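Local coordinates for protein lovastatin nonaketide synthase, polyketide synthase component (PDB 7CPX) that builds the nonaketide dihydromonacolin L on its carrier domain from malonyl-CoA, S-adenosyl-L-methionine and NADPH during lovastatin biosynthesis, as a homodimer that binds lovC, at residues P10-S16 against T265-R271; E104-E108 against A927-D931; A113-D119 against L512-V517; G122-Y128 against D169-M175; A205-N209 against T368-L374. The protein carries 2 engineered substitutions. All coordinates share one frame; numbering follows the deposited sequence.

Interaction 1: residues P10-S16 against T265-R271; sequences PIVVVGS and TIECVIR
Val13 lies opposite both Glu267 and Cys268, the signature of a classic beta bulge between two antiparallel strands. Its carbonyl O takes two backbone donors: Cys268 N stands 3.0 Å from Val13 O, in the carbonyl plane and on a lone pair, while Glu267 N is modelled too close to the same oxygen for its distance to carry weight. Past the bulge the extended Glu267 chain reaches Ser16. The small hydroxyl of Ser16, OG, lies equally near Glu267 OE1 and OE2, 3.0 Å from each, and the geometry does not choose between them.

Apolar contacts fill the rest. With CG1 of Val13 anti to the backbone N (chi1 -179°), CG2 lies beside that N and meets Cys268 SG. Val13 CG2 is also 3.6 Å from Ile270 CD1. Pro10 CB rests on Val269 CG1 at 3.6 Å.

The valines and isoleucines, beta-branched and apolar, suit a buried ketosynthase sheet. Strand 247-255 flanks 11-19 on its other edge, while helices 183-196 and 369-386 pack against Ile11, Ile270, Cys268 and Ser16.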
# COMPACT_ATOMS: atom_id res chain seq x y z
N PRO A 10 -42.66 -40.81 -14.84
CA PRO A 10 -42.70 -39.48 -14.21
C PRO A 10 -41.94 -39.43 -12.90
O PRO A 10 -42.31 -40.09 -11.93
CB PRO A 10 -44.20 -39.25 -13.99
CG PRO A 10 -44.76 -40.61 -13.84
CD PRO A 10 -43.96 -41.49 -14.77
N ILE A 11 -40.86 -38.65 -12.87
CA ILE A 11 -40.14 -38.46 -11.63
C ILE A 11 -41.07 -37.75 -10.65
O ILE A 11 -42.09 -37.17 -11.03
CB ILE A 11 -38.85 -37.67 -11.86
CG1 ILE A 11 -37.98 -38.39 -12.89
CG2 ILE A 11 -38.09 -37.48 -10.57
CD1 ILE A 11 -37.69 -39.84 -12.55
N VAL A 12 -40.73 -37.82 -9.36
CA VAL A 12 -41.60 -37.29 -8.33
C VAL A 12 -40.78 -36.56 -7.28
O VAL A 12 -39.77 -37.09 -6.79
CB VAL A 12 -42.44 -38.42 -7.69
CG1 VAL A 12 -41.61 -39.23 -6.73
CG2 VAL A 12 -43.65 -37.85 -7.00
N VAL A 13 -41.20 -35.34 -6.95
CA VAL A 13 -40.65 -34.61 -5.82
C VAL A 13 -41.35 -35.11 -4.56
O VAL A 13 -42.54 -34.85 -4.36
CB VAL A 13 -40.83 -33.10 -5.98
CG1 VAL A 13 -40.23 -32.37 -4.80
CG2 VAL A 13 -40.21 -32.61 -7.27
N VAL A 14 -40.60 -35.83 -3.72
CA VAL A 14 -41.14 -36.36 -2.48
C VAL A 14 -40.87 -35.46 -1.29
O VAL A 14 -41.59 -35.54 -0.28
CB VAL A 14 -40.56 -37.76 -2.19
CG1 VAL A 14 -40.95 -38.73 -3.29
CG2 VAL A 14 -39.05 -37.70 -2.07
N GLY A 15 -39.85 -34.61 -1.36
CA GLY A 15 -39.53 -33.73 -0.26
C GLY A 15 -38.59 -32.64 -0.73
O GLY A 15 -37.95 -32.74 -1.78
N SER A 16 -38.52 -31.58 0.08
CA SER A 16 -37.70 -30.44 -0.28
C SER A 16 -37.17 -29.76 0.98
O SER A 16 -37.79 -29.82 2.04
CB SER A 16 -38.48 -29.43 -1.13
OG SER A 16 -39.64 -28.99 -0.45
N THR A 265 -44.28 -39.65 1.01
CA THR A 265 -45.26 -38.63 0.68
C THR A 265 -44.74 -37.77 -0.47
O THR A 265 -43.57 -37.37 -0.48
CB THR A 265 -45.56 -37.76 1.90
OG1 THR A 265 -46.20 -38.55 2.90
CG2 THR A 265 -46.46 -36.60 1.52
N ILE A 266 -45.61 -37.48 -1.42
CA ILE A 266 -45.22 -36.84 -2.66
C ILE A 266 -45.58 -35.36 -2.61
O ILE A 266 -46.70 -34.99 -2.24
CB ILE A 266 -45.90 -37.53 -3.86
CG1 ILE A 266 -45.24 -38.89 -4.11
CG2 ILE A 266 -45.83 -36.63 -5.08
CD1 ILE A 266 -46.00 -39.79 -5.05
N GLU A 267 -44.62 -34.52 -2.99
CA GLU A 267 -44.87 -33.09 -3.13
C GLU A 267 -45.40 -32.75 -4.52
O GLU A 267 -46.31 -31.93 -4.65
CB GLU A 267 -43.59 -32.30 -2.86
CG GLU A 267 -43.09 -32.40 -1.43
CD GLU A 267 -41.97 -31.41 -1.13
OE1 GLU A 267 -41.46 -30.79 -2.09
OE2 GLU A 267 -41.61 -31.25 0.05
N CYS A 268 -44.85 -33.37 -5.56
CA CYS A 268 -45.38 -33.16 -6.90
C CYS A 268 -44.77 -34.21 -7.82
O CYS A 268 -43.98 -35.05 -7.39
CB CYS A 268 -45.08 -31.75 -7.42
SG CYS A 268 -43.34 -31.39 -7.66
N VAL A 269 -45.15 -34.15 -9.09
CA VAL A 269 -44.69 -35.09 -10.10
C VAL A 269 -44.04 -34.30 -11.22
O VAL A 269 -44.72 -33.57 -11.96
CB VAL A 269 -45.84 -35.95 -10.64
CG1 VAL A 269 -45.48 -36.53 -11.99
CG2 VAL A 269 -46.17 -37.06 -9.66
N ILE A 270 -42.73 -34.45 -11.37
CA ILE A 270 -42.01 -33.92 -12.53
C ILE A 270 -42.23 -34.91 -13.66
O ILE A 270 -41.56 -35.94 -13.76
CB ILE A 270 -40.52 -33.71 -12.23
CG1 ILE A 270 -40.35 -32.78 -11.03
CG2 ILE A 270 -39.82 -33.13 -13.44
CD1 ILE A 270 -38.92 -32.57 -10.62
N ARG A 271 -43.21 -34.60 -14.52
CA ARG A 271 -43.54 -35.50 -15.62
C ARG A 271 -42.43 -35.54 -16.65
O ARG A 271 -42.09 -36.61 -17.17
CB ARG A 271 -44.86 -35.05 -16.26
CG ARG A 271 -45.27 -35.85 -17.47
CD ARG A 271 -46.72 -35.55 -17.84
NE ARG A 271 -47.17 -36.32 -18.99
CZ ARG A 271 -48.45 -36.48 -19.31
NH1 ARG A 271 -49.42 -35.98 -18.58
NH2 ARG A 271 -48.75 -37.19 -20.40

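Interaction 2: residues E104-E108 against A927-D931; sequences ETVYE and AYPWD
An aromatic cluster of Tyr107, Tyr928 and Trp930 joins a ketosynthase helix to an irregular loop that arrives from more than 800 residues away in the sequence. The Trp930 indole carries most of the contact. Over one face, Glu104 CG lies 4.0 Å from the centroid of the Trp930 six-membered ring, 12° off its normal, a CH-pi contact made by an extended chain whose carboxylate continues stacked along the indole; that carboxylate pairs with Arg19. Tyr928 CD2 lies against the opposite face of the same indole. At the edge, Trp930 NE1 gives its hydrogen to Glu108 OE2 at 3.0 Å, with the oxygen near the ring plane and using its anti lone pair. Since Glu108 OE2 also pairs with Arg19, one carboxylate oxygen serves both a neutral and a charged donor.

The helix, 97-113, belongs to the thiolase-type ketosynthase. The Tyr-Pro-Trp loop lies over it much as the linker following the acyltransferase does in related megasynthases. An inverse gamma turn at Pro929 separates the two aromatic residues of the loop. Tyr107 CG is anti to the backbone N (chi1 -176°), which carries the ring out to present its edge to the face of Tyr928, in an offset T-shaped pair with planes at 83°. Tyr107 CD2 also meets Trp930 CH2, those rings lying oblique, neither stacked nor edge-to-face. Phe84 extends the aromatic group beside both tyrosines, and Tyr928 OH is bonded to Lys480 N.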
# COMPACT_ATOMS: atom_id res chain seq x y z
N GLU A 104 -27.28 -28.60 4.63
CA GLU A 104 -28.43 -28.40 5.51
C GLU A 104 -29.74 -28.61 4.76
O GLU A 104 -30.64 -29.30 5.26
CB GLU A 104 -28.38 -27.00 6.12
CG GLU A 104 -27.21 -26.81 7.09
CD GLU A 104 -27.14 -25.40 7.64
OE1 GLU A 104 -27.78 -24.50 7.06
OE2 GLU A 104 -26.45 -25.20 8.66
N THR A 105 -29.86 -28.05 3.56
CA THR A 105 -31.10 -28.16 2.79
C THR A 105 -31.33 -29.58 2.30
O THR A 105 -32.47 -30.03 2.24
CB THR A 105 -31.08 -27.21 1.61
OG1 THR A 105 -29.87 -27.39 0.85
CG2 THR A 105 -31.16 -25.78 2.08
N VAL A 106 -30.26 -30.30 1.95
CA VAL A 106 -30.43 -31.69 1.52
C VAL A 106 -30.89 -32.54 2.69
O VAL A 106 -31.75 -33.41 2.53
CB VAL A 106 -29.12 -32.22 0.90
CG1 VAL A 106 -29.20 -33.72 0.74
CG2 VAL A 106 -28.89 -31.56 -0.44
N TYR A 107 -30.32 -32.32 3.88
CA TYR A 107 -30.81 -33.05 5.04
C TYR A 107 -32.26 -32.70 5.33
O TYR A 107 -33.07 -33.57 5.68
CB TYR A 107 -29.95 -32.77 6.27
CG TYR A 107 -30.37 -33.60 7.46
CD1 TYR A 107 -29.95 -34.91 7.60
CD2 TYR A 107 -31.20 -33.07 8.44
CE1 TYR A 107 -30.34 -35.67 8.69
CE2 TYR A 107 -31.60 -33.82 9.52
CZ TYR A 107 -31.17 -35.12 9.64
OH TYR A 107 -31.56 -35.88 10.73
N GLU A 108 -32.62 -31.42 5.19
CA GLU A 108 -34.01 -31.02 5.40
C GLU A 108 -34.94 -31.69 4.40
O GLU A 108 -36.04 -32.12 4.75
CB GLU A 108 -34.14 -29.50 5.30
CG GLU A 108 -33.51 -28.75 6.45
CD GLU A 108 -33.52 -27.25 6.24
OE1 GLU A 108 -34.09 -26.79 5.23
OE2 GLU A 108 -32.95 -26.52 7.09
N ALA A 927 -38.13 -28.65 11.14
CA ALA A 927 -36.83 -28.96 10.57
C ALA A 927 -35.80 -29.11 11.68
O ALA A 927 -36.00 -28.69 12.82
CB ALA A 927 -36.40 -27.86 9.60
N TYR A 928 -34.68 -29.74 11.33
CA TYR A 928 -33.65 -29.99 12.32
C TYR A 928 -33.11 -28.67 12.86
O TYR A 928 -32.77 -27.78 12.07
CB TYR A 928 -32.52 -30.82 11.71
CG TYR A 928 -31.41 -31.14 12.70
CD1 TYR A 928 -31.47 -32.28 13.47
CD2 TYR A 928 -30.32 -30.30 12.85
CE1 TYR A 928 -30.46 -32.58 14.37
CE2 TYR A 928 -29.32 -30.58 13.74
CZ TYR A 928 -29.39 -31.73 14.51
OH TYR A 928 -28.39 -32.02 15.40
N PRO A 929 -33.03 -28.50 14.18
CA PRO A 929 -32.51 -27.25 14.73
C PRO A 929 -30.99 -27.17 14.65
O PRO A 929 -30.29 -27.53 15.60
CB PRO A 929 -32.99 -27.28 16.18
CG PRO A 929 -33.03 -28.72 16.51
CD PRO A 929 -33.45 -29.43 15.24
N TRP A 930 -30.49 -26.72 13.50
CA TRP A 930 -29.05 -26.67 13.30
C TRP A 930 -28.39 -25.83 14.39
O TRP A 930 -28.91 -24.79 14.79
CB TRP A 930 -28.74 -26.10 11.92
CG TRP A 930 -29.49 -26.81 10.84
CD1 TRP A 930 -30.61 -26.38 10.20
CD2 TRP A 930 -29.19 -28.09 10.28
NE1 TRP A 930 -31.02 -27.30 9.28
CE2 TRP A 930 -30.16 -28.37 9.31
CE3 TRP A 930 -28.18 -29.03 10.51
CZ2 TRP A 930 -30.16 -29.54 8.56
CZ3 TRP A 930 -28.18 -30.19 9.77
CH2 TRP A 930 -29.16 -30.44 8.81
N ASP A 931 -27.24 -26.31 14.87
CA ASP A 931 -26.63 -25.72 16.05
C ASP A 931 -26.43 -24.22 15.89
O ASP A 931 -26.85 -23.43 16.74
CB ASP A 931 -25.29 -26.41 16.33
CG ASP A 931 -24.63 -25.92 17.59
OD1 ASP A 931 -25.21 -26.11 18.68
OD2 ASP A 931 -23.52 -25.34 17.50

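Interaction 3: residues A113-D119 against L512-V517; sequences AGMRIQD and LRKRSV
Ser516 OG is held from two directions by the segment 113-119: Ile117 N donates to Ser516 OG at 2.7 Å, and the same hydroxyl makes a weak bond to Met115 O. Arg116 is the N-cap residue of helix 117-120; the amide of Ile117, which follows it, is taken up by this serine of the other segment. The preceding helix, 97-113, closes in a Schellman motif at Gly114, whose positive phi suits glycine. Two successive helices are thus joined to the loop leaving helix 504-513, in the C-terminal extension of the ketosynthase.

Gln118 is bent at chi2 (72°), and its amide turns back on Val517. Val517 N donates to Gln118 OE1 at 3.3 Å from above the carbonyl plane, and Gln118 NE2 donates to Val517 O, a bond modelled too short for its length to be trusted.

Arg116, bent at chi3, sends NH1 to Arg513 O at 3.2 Å. This brings Arg116 NH1 over the centre of the Arg513 guanidinium face, a like-charged approach probably eased by Asp119. Lys514 NZ has its main partner in Asp264. The salt bridge between Asp119 OD2 and Arg513 NH2 is long, at 3.6 Å, and meets the guanidinium at its edge.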
# COMPACT_ATOMS: atom_id res chain seq x y z
N ALA A 113 -39.04 -35.62 3.09
CA ALA A 113 -39.46 -36.75 2.28
C ALA A 113 -39.80 -37.97 3.13
O ALA A 113 -40.50 -38.87 2.65
CB ALA A 113 -38.37 -37.11 1.27
N GLY A 114 -39.32 -38.01 4.37
CA GLY A 114 -39.62 -39.12 5.26
C GLY A 114 -38.61 -40.24 5.12
O GLY A 114 -38.98 -41.41 4.98
N MET A 115 -37.32 -39.89 5.16
CA MET A 115 -36.25 -40.85 4.95
C MET A 115 -35.23 -40.74 6.07
O MET A 115 -34.85 -39.63 6.47
CB MET A 115 -35.57 -40.63 3.61
CG MET A 115 -36.45 -40.94 2.43
SD MET A 115 -35.65 -40.51 0.88
CE MET A 115 -36.77 -41.27 -0.28
N ARG A 116 -34.77 -41.89 6.55
CA ARG A 116 -33.68 -41.92 7.52
C ARG A 116 -32.35 -41.90 6.79
O ARG A 116 -32.16 -42.57 5.77
CB ARG A 116 -33.77 -43.17 8.39
CG ARG A 116 -35.15 -43.42 8.99
CD ARG A 116 -35.08 -44.48 10.08
NE ARG A 116 -34.52 -45.73 9.59
CZ ARG A 116 -35.23 -46.74 9.11
NH1 ARG A 116 -36.55 -46.70 9.04
NH2 ARG A 116 -34.59 -47.84 8.69
N ILE A 117 -31.41 -41.10 7.31
CA ILE A 117 -30.08 -41.05 6.71
C ILE A 117 -29.45 -42.43 6.70
O ILE A 117 -28.68 -42.77 5.79
CB ILE A 117 -29.20 -40.03 7.46
CG1 ILE A 117 -27.87 -39.84 6.73
CG2 ILE A 117 -28.95 -40.49 8.89
CD1 ILE A 117 -27.02 -38.73 7.29
N GLN A 118 -29.75 -43.25 7.71
CA GLN A 118 -29.24 -44.62 7.73
C GLN A 118 -29.78 -45.42 6.56
O GLN A 118 -29.04 -46.20 5.94
CB GLN A 118 -29.61 -45.30 9.05
CG GLN A 118 -28.87 -44.76 10.27
CD GLN A 118 -29.35 -43.38 10.68
OE1 GLN A 118 -30.43 -42.94 10.28
NE2 GLN A 118 -28.54 -42.68 11.47
N ASP A 119 -31.06 -45.25 6.23
CA ASP A 119 -31.65 -45.99 5.12
C ASP A 119 -30.96 -45.64 3.81
O ASP A 119 -30.63 -46.52 3.01
CB ASP A 119 -33.15 -45.71 5.03
CG ASP A 119 -33.84 -46.53 3.96
OD1 ASP A 119 -33.18 -47.41 3.36
OD2 ASP A 119 -35.04 -46.30 3.72
N LEU A 512 -40.39 -42.20 13.93
CA LEU A 512 -39.68 -43.46 14.08
C LEU A 512 -39.17 -43.99 12.74
O LEU A 512 -37.97 -44.18 12.55
CB LEU A 512 -40.59 -44.50 14.74
CG LEU A 512 -40.57 -44.53 16.27
CD1 LEU A 512 -41.77 -45.29 16.79
CD2 LEU A 512 -39.28 -45.16 16.77
N ARG A 513 -40.09 -44.22 11.80
CA ARG A 513 -39.77 -44.89 10.54
C ARG A 513 -39.35 -43.92 9.45
O ARG A 513 -38.58 -44.31 8.56
CB ARG A 513 -40.99 -45.69 10.07
CG ARG A 513 -40.68 -47.06 9.48
CD ARG A 513 -40.86 -47.08 7.97
NE ARG A 513 -39.72 -46.50 7.27
CZ ARG A 513 -38.67 -47.18 6.83
NH1 ARG A 513 -38.58 -48.49 7.00
NH2 ARG A 513 -37.69 -46.54 6.21
N LYS A 514 -39.82 -42.68 9.49
CA LYS A 514 -39.60 -41.71 8.42
C LYS A 514 -38.73 -40.54 8.86
O LYS A 514 -38.77 -39.48 8.23
CB LYS A 514 -40.94 -41.21 7.88
CG LYS A 514 -41.92 -42.31 7.51
CD LYS A 514 -41.44 -43.15 6.33
CE LYS A 514 -41.68 -42.44 5.01
NZ LYS A 514 -40.97 -43.11 3.88
N ARG A 515 -37.96 -40.70 9.94
CA ARG A 515 -37.07 -39.65 10.40
C ARG A 515 -35.75 -40.27 10.83
O ARG A 515 -35.73 -41.35 11.43
CB ARG A 515 -37.69 -38.86 11.56
CG ARG A 515 -38.84 -37.97 11.13
CD ARG A 515 -38.38 -36.61 10.67
NE ARG A 515 -37.84 -35.81 11.77
CZ ARG A 515 -37.93 -34.49 11.86
NH1 ARG A 515 -38.54 -33.77 10.93
NH2 ARG A 515 -37.38 -33.88 12.90
N SER A 516 -34.66 -39.58 10.53
CA SER A 516 -33.33 -40.14 10.73
C SER A 516 -33.03 -40.34 12.21
O SER A 516 -33.48 -39.56 13.06
CB SER A 516 -32.27 -39.24 10.11
OG SER A 516 -32.48 -39.10 8.71
N VAL A 517 -32.28 -41.38 12.51
CA VAL A 517 -31.77 -41.63 13.86
C VAL A 517 -30.37 -41.06 13.95
O VAL A 517 -29.56 -41.17 13.02
CB VAL A 517 -31.77 -43.14 14.18
CG1 VAL A 517 -31.18 -43.39 15.56
CG2 VAL A 517 -33.18 -43.70 14.10

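Interaction 4: residues G122-Y128 against D169-M175; sequences GTSTAVY and DWHGPSM
Thr125 sets its methyl on the indole of Trp170: CG2 is 3.6 Å from the centroid of the six-membered ring and 15° off its normal, a CH-pi contact. The threonine has CG2 anti to the backbone N and OG1 beside that N (chi1 -69°), which turns the methyl, not the hydroxyl, onto the ring. The segments enter neighbouring parallel strands of the ketosynthase sheet, joined by a beta-alpha-beta crossover through helix 159-168.

Val127 approaches the same indole at right angles, with CG2 at the ring edge near CE3 and CZ3. Backbone bonds tie the strand entries together, including His171 N to Thr123 O at 2.8 Å and Gly122 N to Asp169 O. Gly172, which has no side chain, lies close against Ala126.

Strand 174-177 also faces the second subunit, where Met175 packs on Val186 of that chain. The side chains of Tyr128 and Met175 run alongside each other in the same direction, and the Met-aromatic contact is oblique: Met175 SD is 4.2 Å from the Tyr128 ring centroid.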
# COMPACT_ATOMS: atom_id res chain seq x y z
N GLY A 122 -25.16 -45.34 2.14
CA GLY A 122 -24.58 -46.40 1.34
C GLY A 122 -25.34 -46.74 0.08
O GLY A 122 -24.88 -47.60 -0.68
N THR A 123 -26.48 -46.10 -0.17
CA THR A 123 -27.26 -46.41 -1.35
C THR A 123 -26.68 -45.68 -2.57
O THR A 123 -25.70 -44.94 -2.48
CB THR A 123 -28.73 -46.03 -1.15
OG1 THR A 123 -29.53 -46.65 -2.15
CG2 THR A 123 -28.90 -44.53 -1.24
N SER A 124 -27.32 -45.89 -3.72
CA SER A 124 -26.88 -45.33 -4.98
C SER A 124 -27.53 -43.98 -5.28
O SER A 124 -27.70 -43.63 -6.45
CB SER A 124 -27.17 -46.30 -6.12
OG SER A 124 -26.72 -45.77 -7.36
N THR A 125 -27.91 -43.23 -4.25
CA THR A 125 -28.55 -41.95 -4.46
C THR A 125 -27.61 -41.01 -5.21
O THR A 125 -26.42 -40.93 -4.90
CB THR A 125 -28.97 -41.33 -3.13
OG1 THR A 125 -30.03 -42.09 -2.56
CG2 THR A 125 -29.42 -39.90 -3.33
N ALA A 126 -28.16 -40.29 -6.18
CA ALA A 126 -27.39 -39.35 -6.98
C ALA A 126 -27.55 -37.94 -6.42
O ALA A 126 -28.44 -37.66 -5.62
CB ALA A 126 -27.85 -39.38 -8.44
N VAL A 127 -26.67 -37.05 -6.86
CA VAL A 127 -26.73 -35.64 -6.48
C VAL A 127 -26.39 -34.81 -7.71
O VAL A 127 -25.44 -35.12 -8.43
CB VAL A 127 -25.77 -35.32 -5.32
CG1 VAL A 127 -25.82 -33.84 -5.01
CG2 VAL A 127 -26.16 -36.12 -4.10
N TYR A 128 -27.16 -33.75 -7.93
CA TYR A 128 -26.95 -32.85 -9.06
C TYR A 128 -27.21 -31.44 -8.53
O TYR A 128 -28.36 -31.07 -8.29
CB TYR A 128 -27.87 -33.19 -10.23
CG TYR A 128 -27.61 -34.56 -10.82
CD1 TYR A 128 -28.16 -35.70 -10.24
CD2 TYR A 128 -26.84 -34.71 -11.96
CE1 TYR A 128 -27.93 -36.94 -10.78
CE2 TYR A 128 -26.61 -35.95 -12.50
CZ TYR A 128 -27.15 -37.07 -11.91
OH TYR A 128 -26.91 -38.30 -12.46
N ASP A 169 -23.15 -40.69 2.59
CA ASP A 169 -22.63 -41.99 2.17
C ASP A 169 -23.35 -42.47 0.91
O ASP A 169 -23.66 -43.66 0.77
CB ASP A 169 -22.75 -43.02 3.29
CG ASP A 169 -22.01 -44.31 3.00
OD1 ASP A 169 -21.47 -44.45 1.88
OD2 ASP A 169 -21.97 -45.19 3.89
N TRP A 170 -23.62 -41.55 0.00
CA TRP A 170 -24.28 -41.87 -1.25
C TRP A 170 -23.24 -42.24 -2.31
O TRP A 170 -22.11 -41.76 -2.29
CB TRP A 170 -25.12 -40.70 -1.74
CG TRP A 170 -26.29 -40.40 -0.86
CD1 TRP A 170 -26.84 -41.23 0.07
CD2 TRP A 170 -27.05 -39.19 -0.83
NE1 TRP A 170 -27.90 -40.61 0.68
CE2 TRP A 170 -28.05 -39.36 0.14
CE3 TRP A 170 -26.98 -37.99 -1.53
CZ2 TRP A 170 -28.98 -38.36 0.44
CZ3 TRP A 170 -27.90 -37.00 -1.24
CH2 TRP A 170 -28.88 -37.20 -0.26
N HIS A 171 -23.65 -43.12 -3.23
CA HIS A 171 -22.76 -43.62 -4.27
C HIS A 171 -23.23 -43.27 -5.67
O HIS A 171 -22.57 -43.66 -6.64
CB HIS A 171 -22.61 -45.14 -4.15
CG HIS A 171 -22.01 -45.58 -2.85
ND1 HIS A 171 -21.14 -44.79 -2.13
CD2 HIS A 171 -22.14 -46.73 -2.15
CE1 HIS A 171 -20.77 -45.44 -1.03
NE2 HIS A 171 -21.36 -46.62 -1.02
N GLY A 172 -24.33 -42.55 -5.81
CA GLY A 172 -24.80 -42.14 -7.11
C GLY A 172 -24.00 -40.97 -7.65
O GLY A 172 -23.14 -40.39 -6.98
N PRO A 173 -24.29 -40.60 -8.90
CA PRO A 173 -23.59 -39.46 -9.50
C PRO A 173 -23.77 -38.20 -8.67
O PRO A 173 -24.84 -37.95 -8.12
CB PRO A 173 -24.24 -39.34 -10.88
CG PRO A 173 -24.77 -40.69 -11.17
CD PRO A 173 -25.17 -41.28 -9.86
N SER A 174 -22.71 -37.41 -8.58
CA SER A 174 -22.65 -36.22 -7.74
C SER A 174 -22.24 -35.01 -8.55
O SER A 174 -21.34 -34.25 -8.18
CB SER A 174 -21.69 -36.43 -6.57
OG SER A 174 -22.17 -37.44 -5.69
N MET A 175 -22.89 -34.81 -9.69
CA MET A 175 -22.59 -33.67 -10.54
C MET A 175 -22.84 -32.37 -9.79
O MET A 175 -23.77 -32.26 -8.99
CB MET A 175 -23.44 -33.69 -11.81
CG MET A 175 -23.09 -34.78 -12.80
SD MET A 175 -23.28 -36.44 -12.13
CE MET A 175 -23.51 -37.38 -13.64

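Interaction 5: residues A205-N209 against T368-L374; sequences AAGAN and TEGTAGL
Asn209, the last residue of strand 203-209, reaches over the start of helix 369-386. Its CB passes Thr368 O, where the modelled gap is too short to be trusted. From there CG runs anti to the backbone N (chi1 171°), which carries the amide toward Glu369; Asn209 CG is 3.6 Å from Glu369 CB. At the tip, Asn209 OD1 sits 3.2 Å from Glu369 CB and equally near Glu369 CG, with the amide and carboxylate planes turned 56° apart. OD1 is hydrogen-bonded to Thr133 OG1, and ND2 makes a weak bond to Gly245 O.

Further along the strand, glycine suits the closest CA pair, Gly207 CA to Thr371 CA at 3.9 Å, and Thr371 CB lies against the Gly207 carbonyl group. Leu374 turns its CD1 branch toward the Ala205-Gly207 backbone, though the gaps there are modelled too short to be relied on, and also packs on Val188, as befits an apolar residue in the buried ketosynthase interior.

Glu369 bends at chi2 (-73°) away from Asn209. Its OE2 is bonded to Tyr242 OH, OE1 makes a weak bond to His367 NE2, and the side chain comes about 3 Å from that of Cys181; His367 and Cys181 are predicted active-site residues. With no clear hydrogen bond between the two segments, packing joins them, while the polar ends of Asn209 and Glu369 are held by residues outside the contact.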
# COMPACT_ATOMS: atom_id res chain seq x y z
N ALA A 205 -31.78 -33.11 -6.42
CA ALA A 205 -31.60 -32.01 -7.35
C ALA A 205 -31.54 -30.75 -6.51
O ALA A 205 -32.55 -30.33 -5.93
CB ALA A 205 -32.72 -31.95 -8.38
N ALA A 206 -30.36 -30.17 -6.39
CA ALA A 206 -30.14 -29.03 -5.52
C ALA A 206 -29.63 -27.85 -6.33
O ALA A 206 -29.21 -27.98 -7.47
CB ALA A 206 -29.14 -29.38 -4.40
N GLY A 207 -29.70 -26.68 -5.70
CA GLY A 207 -29.18 -25.47 -6.30
C GLY A 207 -28.76 -24.53 -5.20
O GLY A 207 -29.34 -24.52 -4.11
N ALA A 208 -27.75 -23.71 -5.49
CA ALA A 208 -27.21 -22.81 -4.48
C ALA A 208 -26.70 -21.54 -5.15
O ALA A 208 -25.81 -21.61 -6.00
CB ALA A 208 -26.09 -23.48 -3.69
N ASN A 209 -27.26 -20.40 -4.76
CA ASN A 209 -26.73 -19.10 -5.12
C ASN A 209 -26.68 -18.26 -3.86
O ASN A 209 -27.70 -18.11 -3.17
CB ASN A 209 -27.58 -18.41 -6.19
CG ASN A 209 -27.17 -16.97 -6.42
OD1 ASN A 209 -26.24 -16.69 -7.18
ND2 ASN A 209 -27.86 -16.05 -5.76
N THR A 368 -32.30 -16.03 -8.19
CA THR A 368 -31.31 -16.76 -7.40
C THR A 368 -30.36 -17.56 -8.28
O THR A 368 -29.83 -18.59 -7.85
CB THR A 368 -32.02 -17.67 -6.40
OG1 THR A 368 -32.80 -18.65 -7.11
CG2 THR A 368 -32.93 -16.87 -5.50
N GLU A 369 -30.14 -17.11 -9.52
CA GLU A 369 -29.10 -17.65 -10.38
C GLU A 369 -29.10 -19.18 -10.42
O GLU A 369 -30.01 -19.79 -10.99
CB GLU A 369 -27.73 -17.13 -9.93
CG GLU A 369 -27.62 -15.62 -9.88
CD GLU A 369 -27.55 -14.98 -11.25
OE1 GLU A 369 -27.87 -15.66 -12.24
OE2 GLU A 369 -27.16 -13.80 -11.33
N GLY A 370 -28.10 -19.80 -9.80
CA GLY A 370 -27.93 -21.24 -9.94
C GLY A 370 -29.15 -22.02 -9.50
O GLY A 370 -29.61 -22.92 -10.20
N THR A 371 -29.70 -21.67 -8.34
CA THR A 371 -30.88 -22.35 -7.81
C THR A 371 -32.17 -21.78 -8.38
O THR A 371 -33.25 -22.31 -8.08
CB THR A 371 -30.91 -22.25 -6.29
OG1 THR A 371 -31.81 -23.24 -5.76
CG2 THR A 371 -31.38 -20.89 -5.86
N ALA A 372 -32.09 -20.73 -9.20
CA ALA A 372 -33.29 -20.07 -9.69
C ALA A 372 -34.26 -21.07 -10.29
O ALA A 372 -35.44 -21.11 -9.93
CB ALA A 372 -32.91 -19.00 -10.72
N GLY A 373 -33.76 -21.92 -11.19
CA GLY A 373 -34.56 -22.99 -11.74
C GLY A 373 -35.32 -23.73 -10.65
O GLY A 373 -36.55 -23.73 -10.63
N LEU A 374 -34.58 -24.33 -9.72
CA LEU A 374 -35.22 -25.06 -8.64
C LEU A 374 -36.21 -24.17 -7.90
O LEU A 374 -37.32 -24.61 -7.57
CB LEU A 374 -34.18 -25.61 -7.67
CG LEU A 374 -33.77 -27.07 -7.86
CD1 LEU A 374 -32.69 -27.44 -6.88
CD2 LEU A 374 -34.97 -27.98 -7.69

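In the fold
All five contacts belong to the ketosynthase and its surroundings, on the same side of the chain's centre. Interactions 1, 4 and 5 reach one sheet: 4 and 5 sit on adjacent strands, linked by a probable backbone bond from Ala206 to Tyr128, while 1 lies further across. Interaction 5 is wholly buried and nearest the predicted catalytic residues; 1 and 2 are almost wholly buried too, whereas 4 has several partly exposed residues and faces the second subunit. Interactions 2 and 3 instead fasten later parts of the chain to helix 97-113 and the helix after it, and touch where Tyr107 meets Ser516. Aromatic packing dominates 2; 3, the contact with an exposed residue, is richest in polar and charged groups.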